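Local structure of 2-oxo-1,2-dihydroquinoline 8-monooxygenase, oxygenase component (Pseudomonas putida, 1Z02) at the interface of chains A and B. The protein hydroxylates 2-oxo-1,2-dihydroquinoline at C8 as the terminal oxygenase of a Rieske-type monooxygenase, using a [2Fe-2S] cluster and a mononuclear iron. Sequence-based numbering; all coordinates share one arbitrary frame. Chains: chain A/B, 2-oxo-1,2-dihydroquinoline 8-monooxygenase, oxygenase component.

Contact 1: the interface of chains A and B. Residues chain A 98, 102, 111, 121-123; chain B 277, 280.
B:Leu280 packs among A:Thr102, A:Thr111, A:Thr121, A:Val123 and the ring of A:Phe98, and it can be followed outward atom by atom. With chi1 at -58°, its CG stands anti to the carbonyl carbon, and CB serves to carry this branch point to A:Thr121: CG of B:Leu280 lies 3.9 Å from the methyl CG2 of that threonine. CD1 of B:Leu280 is 3.8 Å from the hydroxyl OG1 of A:Thr111, which it meets nearly tip to tip, and also touches CG2 of A:Thr121 and CG2 of A:Val123. The same methyl of B:Leu280 passes obliquely by the ring atom CD1 of A:Phe98, at 4.1 Å. CD2 of B:Leu280 lies 3.9 Å from OG1 of A:Thr102 and 4.0 Å from CG2 of A:Thr111. A:Thr102 thus meets the leucine through its hydroxyl, A:Thr121 through its methyl, and A:Thr111 through both.

A:Thr121 faces two ways. While CG2 packs on B:Leu280, OG1 donates a hydrogen bond to the amide oxygen OD1 of B:Asn277 at 3.1 Å, arriving at 115° to the C=O and tilted 15° from the carbonyl plane. Elsewhere, one water joins the backbone oxygens of A:Phe98 and B:Leu280, at 2.8 Å from A:Phe98 O. In the fold, Rieske-domain strands 102-104, 110-113 and 119-122 of chain A, with A:Phe98 and A:Val123 from neighbouring loops, meet B:Asn277 at the end of strand 276-277 and the loop that follows it.

Contact 2: the interface of chains A and B. Residues chain A 96, 98, 105-106, 109, 123; chain B 223, 280, 282.
A:Phe98, B:Leu223 and B:Leu282 all hold CG anti to the carbonyl carbon (chi1 near -62° in each), and the chi2 of 97° at A:Phe98 turns its ring so that the leucines reach different parts of it. B:Leu223, coming from the opposite direction, sets CD2 in the ring plane at the edge, 3.5 Å from the ring atom CZ of A:Phe98. B:Leu282 crosses at about a right angle and covers a face: its CD1 sits 3.9 Å above the ring plane, displaced toward the rim, and its CD2 lies 3.7 Å from CD2 of A:Phe98. One leucine therefore abuts the far end of the ring while the other caps a side, which should restrict its movement.

The rest of B:Leu223 rests on backbone. CB of B:Leu223 is 3.4 Å from the carbonyl oxygen O of A:Trp106, and its CD1 lies 3.5 Å from O of A:Cys105 and 3.9 Å from CA of A:Gly109.

A:Cys105 is a cysteine ligand of the [2Fe-2S] cluster, so B:Leu223, on helix 222-225, bears directly on a cluster-binding loop. That short helix ends at B:His225, an iron ligand, and the packing probably fixes the Rieske domain of one subunit against the catalytic domain of its neighbour.

Contact 3: the interface of chains A and B. Residues chain A 87-90, 106-107; chain B 371-372, 375.
B:Met372 and B:Ala371, on helix 363-377, form the apolar centre against the cluster-binding loops of chain A. CG of B:Met372 lies 3.5 Å from CG2 of A:Val89, and its sulfur SD meets the phenol ring of A:Tyr107 at the edge and in plane, 3.4 Å from CE1. The chain of B:Met372 then bends (chi3 45°), bringing the terminal methyl CE over a rim of the A:Arg87 guanidinium, 3.5 Å from NE. Alongside, the CB methyl of B:Ala371 touches the indole of A:Trp106 at CZ2 and CH2, 3.4 Å from CH2, while A:Val89 CG1 stands above the rim of one indole face from within chain A.

Farther out, B:Phe375 lays its ring against the peptide joining A:Arg87 and A:Gly88. CA of A:Gly88 stands over the B:Phe375 ring face, 3.8 Å from the centroid, in a CH-pi contact, and the ring atom CD2 comes to 3.4 Å from the backbone N of A:Gly88. An alanine in place of B:Phe375 would remove this aromatic face and is likely to open a gap beside A:Gly88, leaving the loop next to the cluster less firmly held.

At the polar rim, two waters share the carbonyl oxygen of B:Ala371. One passes on to A:Gly88 O; the other reaches A:Arg90 N at 2.9 Å. The carbonyl of A:Arg90 also anchors the indole: A:Trp106 NE1 donates to A:Arg90 O at 2.9 Å, 164° at the hydrogen, with the acceptor 11° out of the ring plane.

Contact 1: the interface of chains A and B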
loop_
_atom_site.group_PDB
_atom_site.type_symbol
_atom_site.label_atom_id
_atom_site.label_comp_id
_atom_site.label_asym_id
_atom_site.label_seq_id
_atom_site.Cartn_x
_atom_site.Cartn_y
_atom_site.Cartn_z
ATOM N N PHE A 98 26.569 18.211 -18.970
ATOM C CA PHE A 98 27.199 19.370 -19.581
ATOM C C PHE A 98 28.383 19.049 -20.483
ATOM O O PHE A 98 28.768 19.870 -21.320
ATOM C CB PHE A 98 27.614 20.374 -18.499
ATOM C CG PHE A 98 26.452 20.949 -17.741
ATOM C CD1 PHE A 98 26.074 20.419 -16.509
ATOM C CD2 PHE A 98 25.712 21.999 -18.274
ATOM C CE1 PHE A 98 24.972 20.923 -15.824
ATOM C CE2 PHE A 98 24.604 22.512 -17.597
ATOM C CZ PHE A 98 24.237 21.972 -16.368
ATOM N N THR A 102 30.784 13.474 -18.376
ATOM C CA THR A 102 30.145 13.578 -17.070
ATOM C C THR A 102 28.629 13.498 -17.106
ATOM O O THR A 102 28.015 13.423 -18.168
ATOM C CB THR A 102 30.504 14.920 -16.386
ATOM O OG1 THR A 102 29.922 16.008 -17.129
ATOM C CG2 THR A 102 32.013 15.098 -16.325
ATOM N N THR A 111 28.480 16.972 -9.899
ATOM C CA THR A 111 28.815 16.360 -11.182
ATOM C C THR A 111 29.792 15.204 -11.057
ATOM O O THR A 111 30.800 15.294 -10.346
ATOM C CB THR A 111 29.382 17.425 -12.140
ATOM O OG1 THR A 111 28.468 18.529 -12.219
ATOM C CG2 THR A 111 29.566 16.847 -13.519
ATOM N N THR A 121 33.184 18.098 -9.777
ATOM C CA THR A 121 32.855 19.490 -9.508
ATOM C C THR A 121 31.411 19.594 -9.050
ATOM O O THR A 121 30.687 18.604 -9.053
ATOM C CB THR A 121 33.036 20.357 -10.780
ATOM O OG1 THR A 121 32.948 21.753 -10.444
ATOM C CG2 THR A 121 31.963 20.015 -11.802
ATOM N N ILE A 122 31.013 20.791 -8.633
ATOM C CA ILE A 122 29.636 21.069 -8.218
ATOM C C ILE A 122 29.280 22.379 -8.928
ATOM O O ILE A 122 29.855 23.426 -8.633
ATOM C CB ILE A 122 29.507 21.272 -6.682
ATOM C CG1 ILE A 122 29.946 20.009 -5.942
ATOM C CG2 ILE A 122 28.055 21.579 -6.315
ATOM C CD1 ILE A 122 30.089 20.198 -4.464
ATOM N N VAL A 123 28.340 22.323 -9.864
ATOM C CA VAL A 123 27.959 23.518 -10.609
ATOM C C VAL A 123 27.787 24.750 -9.723
ATOM O O VAL A 123 28.267 25.831 -10.044
ATOM C CB VAL A 123 26.652 23.288 -11.409
ATOM C CG1 VAL A 123 26.236 24.567 -12.099
ATOM C CG2 VAL A 123 26.863 22.198 -12.457
ATOM N N ASN B 277 32.019 27.771 -14.362
ATOM C CA ASN B 277 32.506 26.481 -13.901
ATOM C C ASN B 277 33.564 26.071 -14.919
ATOM O O ASN B 277 33.234 25.573 -15.990
ATOM C CB ASN B 277 31.380 25.442 -13.888
ATOM C CG ASN B 277 31.773 24.177 -13.150
ATOM O OD1 ASN B 277 31.379 23.963 -12.005
ATOM N ND2 ASN B 277 32.566 23.340 -13.798
ATOM N N LEU B 280 33.627 22.262 -16.336
ATOM C CA LEU B 280 32.627 21.904 -17.334
ATOM C C LEU B 280 32.593 22.876 -18.507
ATOM O O LEU B 280 31.920 22.627 -19.507
ATOM C CB LEU B 280 31.243 21.851 -16.674
ATOM C CG LEU B 280 31.117 20.876 -15.494
ATOM C CD1 LEU B 280 29.767 21.022 -14.821
ATOM C CD2 LEU B 280 31.284 19.465 -16.002
HETATM O O HOH W 1 29.479 22.607 -21.135
#

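Contact 2: the interface of chains A and B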
loop_
_atom_site.group_PDB
_atom_site.type_symbol
_atom_site.label_atom_id
_atom_site.label_comp_id
_atom_site.label_asym_id
_atom_site.label_seq_id
_atom_site.Cartn_x
_atom_site.Cartn_y
_atom_site.Cartn_z
ATOM N N THR A 96 20.692 15.465 -17.069
ATOM C CA THR A 96 21.423 16.723 -17.181
ATOM C C THR A 96 22.921 16.479 -17.321
ATOM O O THR A 96 23.588 16.121 -16.353
ATOM C CB THR A 96 21.179 17.601 -15.937
ATOM O OG1 THR A 96 19.770 17.830 -15.782
ATOM C CG2 THR A 96 21.898 18.936 -16.074
ATOM N N PHE A 98 26.569 18.211 -18.970
ATOM C CA PHE A 98 27.199 19.370 -19.581
ATOM C C PHE A 98 28.383 19.049 -20.483
ATOM O O PHE A 98 28.768 19.870 -21.320
ATOM C CB PHE A 98 27.614 20.374 -18.499
ATOM C CG PHE A 98 26.452 20.949 -17.741
ATOM C CD1 PHE A 98 26.074 20.419 -16.509
ATOM C CD2 PHE A 98 25.712 21.999 -18.274
ATOM C CE1 PHE A 98 24.972 20.923 -15.824
ATOM C CE2 PHE A 98 24.604 22.512 -17.597
ATOM C CZ PHE A 98 24.237 21.972 -16.368
ATOM N N CYS A 105 23.822 16.162 -11.354
ATOM C CA CYS A 105 22.572 16.019 -10.642
ATOM C C CYS A 105 21.796 17.276 -10.997
ATOM O O CYS A 105 22.353 18.379 -10.981
ATOM C CB CYS A 105 22.800 15.955 -9.138
ATOM S SG CYS A 105 21.259 15.888 -8.202
ATOM N N TRP A 106 20.520 17.102 -11.325
ATOM C CA TRP A 106 19.661 18.212 -11.713
ATOM C C TRP A 106 19.202 19.114 -10.575
ATOM O O TRP A 106 18.468 20.074 -10.806
ATOM C CB TRP A 106 18.424 17.693 -12.456
ATOM C CG TRP A 106 17.723 16.561 -11.759
ATOM C CD1 TRP A 106 18.050 15.238 -11.816
ATOM C CD2 TRP A 106 16.570 16.653 -10.919
ATOM N NE1 TRP A 106 17.166 14.494 -11.069
ATOM C CE2 TRP A 106 16.246 15.340 -10.510
ATOM C CE3 TRP A 106 15.772 17.717 -10.480
ATOM C CZ2 TRP A 106 15.156 15.067 -9.671
ATOM C CZ3 TRP A 106 14.687 17.441 -9.643
ATOM C CH2 TRP A 106 14.390 16.128 -9.254
ATOM N N GLY A 109 23.627 20.380 -8.953
ATOM C CA GLY A 109 24.753 20.270 -9.858
ATOM C C GLY A 109 25.965 19.441 -9.490
ATOM O O GLY A 109 27.025 19.624 -10.106
ATOM N N VAL A 123 28.340 22.323 -9.864
ATOM C CA VAL A 123 27.959 23.518 -10.609
ATOM C C VAL A 123 27.787 24.750 -9.723
ATOM O O VAL A 123 28.267 25.831 -10.044
ATOM C CB VAL A 123 26.652 23.288 -11.409
ATOM C CG1 VAL A 123 26.236 24.567 -12.099
ATOM C CG2 VAL A 123 26.863 22.198 -12.457
ATOM N N LEU B 223 19.435 24.888 -11.864
ATOM C CA LEU B 223 19.062 23.847 -12.815
ATOM C C LEU B 223 17.589 23.478 -12.695
ATOM O O LEU B 223 16.979 23.032 -13.657
ATOM C CB LEU B 223 19.922 22.600 -12.601
ATOM C CG LEU B 223 21.426 22.781 -12.819
ATOM C CD1 LEU B 223 22.142 21.540 -12.435
ATOM C CD2 LEU B 223 21.704 23.079 -14.257
ATOM N N LEU B 280 33.627 22.262 -16.336
ATOM C CA LEU B 280 32.627 21.904 -17.334
ATOM C C LEU B 280 32.593 22.876 -18.507
ATOM O O LEU B 280 31.920 22.627 -19.507
ATOM C CB LEU B 280 31.243 21.851 -16.674
ATOM C CG LEU B 280 31.117 20.876 -15.494
ATOM C CD1 LEU B 280 29.767 21.022 -14.821
ATOM C CD2 LEU B 280 31.284 19.465 -16.002
ATOM N N LEU B 282 31.494 26.076 -18.302
ATOM C CA LEU B 282 30.276 26.871 -18.208
ATOM C C LEU B 282 30.626 28.307 -17.861
ATOM O O LEU B 282 31.578 28.566 -17.121
ATOM C CB LEU B 282 29.341 26.314 -17.140
ATOM C CG LEU B 282 28.847 24.886 -17.336
ATOM C CD1 LEU B 282 27.816 24.605 -16.267
ATOM C CD2 LEU B 282 28.255 24.696 -18.724
HETATM O O HOH W 2 29.479 22.607 -21.135
#

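Contact 3: the interface of chains A and B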
loop_
_atom_site.group_PDB
_atom_site.type_symbol
_atom_site.label_atom_id
_atom_site.label_comp_id
_atom_site.label_asym_id
_atom_site.label_seq_id
_atom_site.Cartn_x
_atom_site.Cartn_y
_atom_site.Cartn_z
ATOM N N ARG A 87 22.180 14.894 -1.708
ATOM C CA ARG A 87 20.934 14.616 -1.008
ATOM C C ARG A 87 20.074 13.476 -1.559
ATOM O O ARG A 87 18.850 13.497 -1.449
ATOM C CB ARG A 87 20.129 15.911 -0.876
ATOM C CG ARG A 87 20.953 17.006 -0.209
ATOM C CD ARG A 87 20.124 18.170 0.275
ATOM N NE ARG A 87 19.209 17.765 1.338
ATOM C CZ ARG A 87 18.558 18.611 2.126
ATOM N NH1 ARG A 87 17.743 18.145 3.059
ATOM N NH2 ARG A 87 18.728 19.917 1.985
ATOM N N GLY A 88 20.742 12.487 -2.152
ATOM C CA GLY A 88 20.085 11.276 -2.631
ATOM C C GLY A 88 19.095 11.255 -3.772
ATOM O O GLY A 88 18.347 10.283 -3.925
ATOM N N VAL A 89 19.079 12.323 -4.557
ATOM C CA VAL A 89 18.207 12.429 -5.708
ATOM C C VAL A 89 18.679 11.466 -6.787
ATOM O O VAL A 89 19.882 11.219 -6.939
ATOM C CB VAL A 89 18.241 13.862 -6.277
ATOM C CG1 VAL A 89 17.575 13.915 -7.622
ATOM C CG2 VAL A 89 17.557 14.812 -5.321
ATOM N N ARG A 90 17.720 10.922 -7.528
ATOM C CA ARG A 90 17.993 10.010 -8.632
ATOM C C ARG A 90 18.400 10.878 -9.828
ATOM O O ARG A 90 17.598 11.679 -10.328
ATOM C CB ARG A 90 16.725 9.212 -8.955
ATOM C CG ARG A 90 16.950 7.721 -9.056
ATOM C CD ARG A 90 15.737 6.869 -8.733
ATOM N NE ARG A 90 14.448 7.528 -8.900
ATOM C CZ ARG A 90 13.282 6.904 -8.740
ATOM N NH1 ARG A 90 12.132 7.559 -8.893
ATOM N NH2 ARG A 90 13.262 5.611 -8.440
ATOM N N TRP A 106 20.520 17.102 -11.325
ATOM C CA TRP A 106 19.661 18.212 -11.713
ATOM C C TRP A 106 19.202 19.114 -10.575
ATOM O O TRP A 106 18.468 20.074 -10.806
ATOM C CB TRP A 106 18.424 17.693 -12.456
ATOM C CG TRP A 106 17.723 16.561 -11.759
ATOM C CD1 TRP A 106 18.050 15.238 -11.816
ATOM C CD2 TRP A 106 16.570 16.653 -10.919
ATOM N NE1 TRP A 106 17.166 14.494 -11.069
ATOM C CE2 TRP A 106 16.246 15.340 -10.510
ATOM C CE3 TRP A 106 15.772 17.717 -10.480
ATOM C CZ2 TRP A 106 15.156 15.067 -9.671
ATOM C CZ3 TRP A 106 14.687 17.441 -9.643
ATOM C CH2 TRP A 106 14.390 16.128 -9.254
ATOM N N TYR A 107 19.611 18.818 -9.349
ATOM C CA TYR A 107 19.194 19.665 -8.247
ATOM C C TYR A 107 20.221 20.770 -8.005
ATOM O O TYR A 107 19.976 21.917 -8.360
ATOM C CB TYR A 107 18.971 18.844 -6.973
ATOM C CG TYR A 107 18.173 19.576 -5.910
ATOM C CD1 TYR A 107 17.879 18.973 -4.690
ATOM C CD2 TYR A 107 17.729 20.878 -6.118
ATOM C CE1 TYR A 107 17.168 19.652 -3.705
ATOM C CE2 TYR A 107 17.024 21.558 -5.145
ATOM C CZ TYR A 107 16.747 20.948 -3.942
ATOM O OH TYR A 107 16.068 21.653 -2.972
ATOM N N ALA B 371 11.791 13.828 -5.324
ATOM C CA ALA B 371 12.982 13.072 -5.692
ATOM C C ALA B 371 13.922 12.779 -4.520
ATOM O O ALA B 371 14.651 11.787 -4.540
ATOM C CB ALA B 371 13.738 13.808 -6.805
ATOM N N MET B 372 13.902 13.634 -3.503
ATOM C CA MET B 372 14.761 13.476 -2.321
ATOM C C MET B 372 14.221 12.557 -1.225
ATOM O O MET B 372 14.982 11.942 -0.486
ATOM C CB MET B 372 15.024 14.841 -1.682
ATOM C CG MET B 372 16.300 15.526 -2.132
ATOM S SD MET B 372 16.451 17.186 -1.429
ATOM C CE MET B 372 16.043 16.937 0.156
ATOM N N PHE B 375 15.666 8.890 -0.037
ATOM C CA PHE B 375 16.972 8.875 0.622
ATOM C C PHE B 375 16.820 9.089 2.122
ATOM O O PHE B 375 17.573 8.529 2.921
ATOM C CB PHE B 375 17.851 9.985 0.022
ATOM C CG PHE B 375 19.285 9.980 0.497
ATOM C CD1 PHE B 375 20.043 8.816 0.459
ATOM C CD2 PHE B 375 19.902 11.164 0.905
ATOM C CE1 PHE B 375 21.389 8.827 0.813
ATOM C CE2 PHE B 375 21.252 11.190 1.264
ATOM C CZ PHE B 375 21.999 10.014 1.213
HETATM O O HOH W 3 15.490 9.538 -3.341
HETATM O O HOH W 4 14.944 10.419 -6.845
#

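Contacts 1 and 2 are adjoining parts of one surface, with C-alpha centres about 5 Å apart and A:Phe98, A:Val123 and B:Leu280 in common. The C-alpha centre of contact 3 is about 16 Å from that of contact 1 and about 14 Å from that of contact 2, which it joins through A:Trp106: the backbone oxygen serves contact 2 and the indole contact 3. On chain A all three use the Rieske domain; on chain B they draw on strands 276-277 and 282-283, the loop around B:Leu280, helix 222-225 and helix 363-377. Repeated round the trimer, this arrangement probably couples each cluster to a neighbouring subunit's iron.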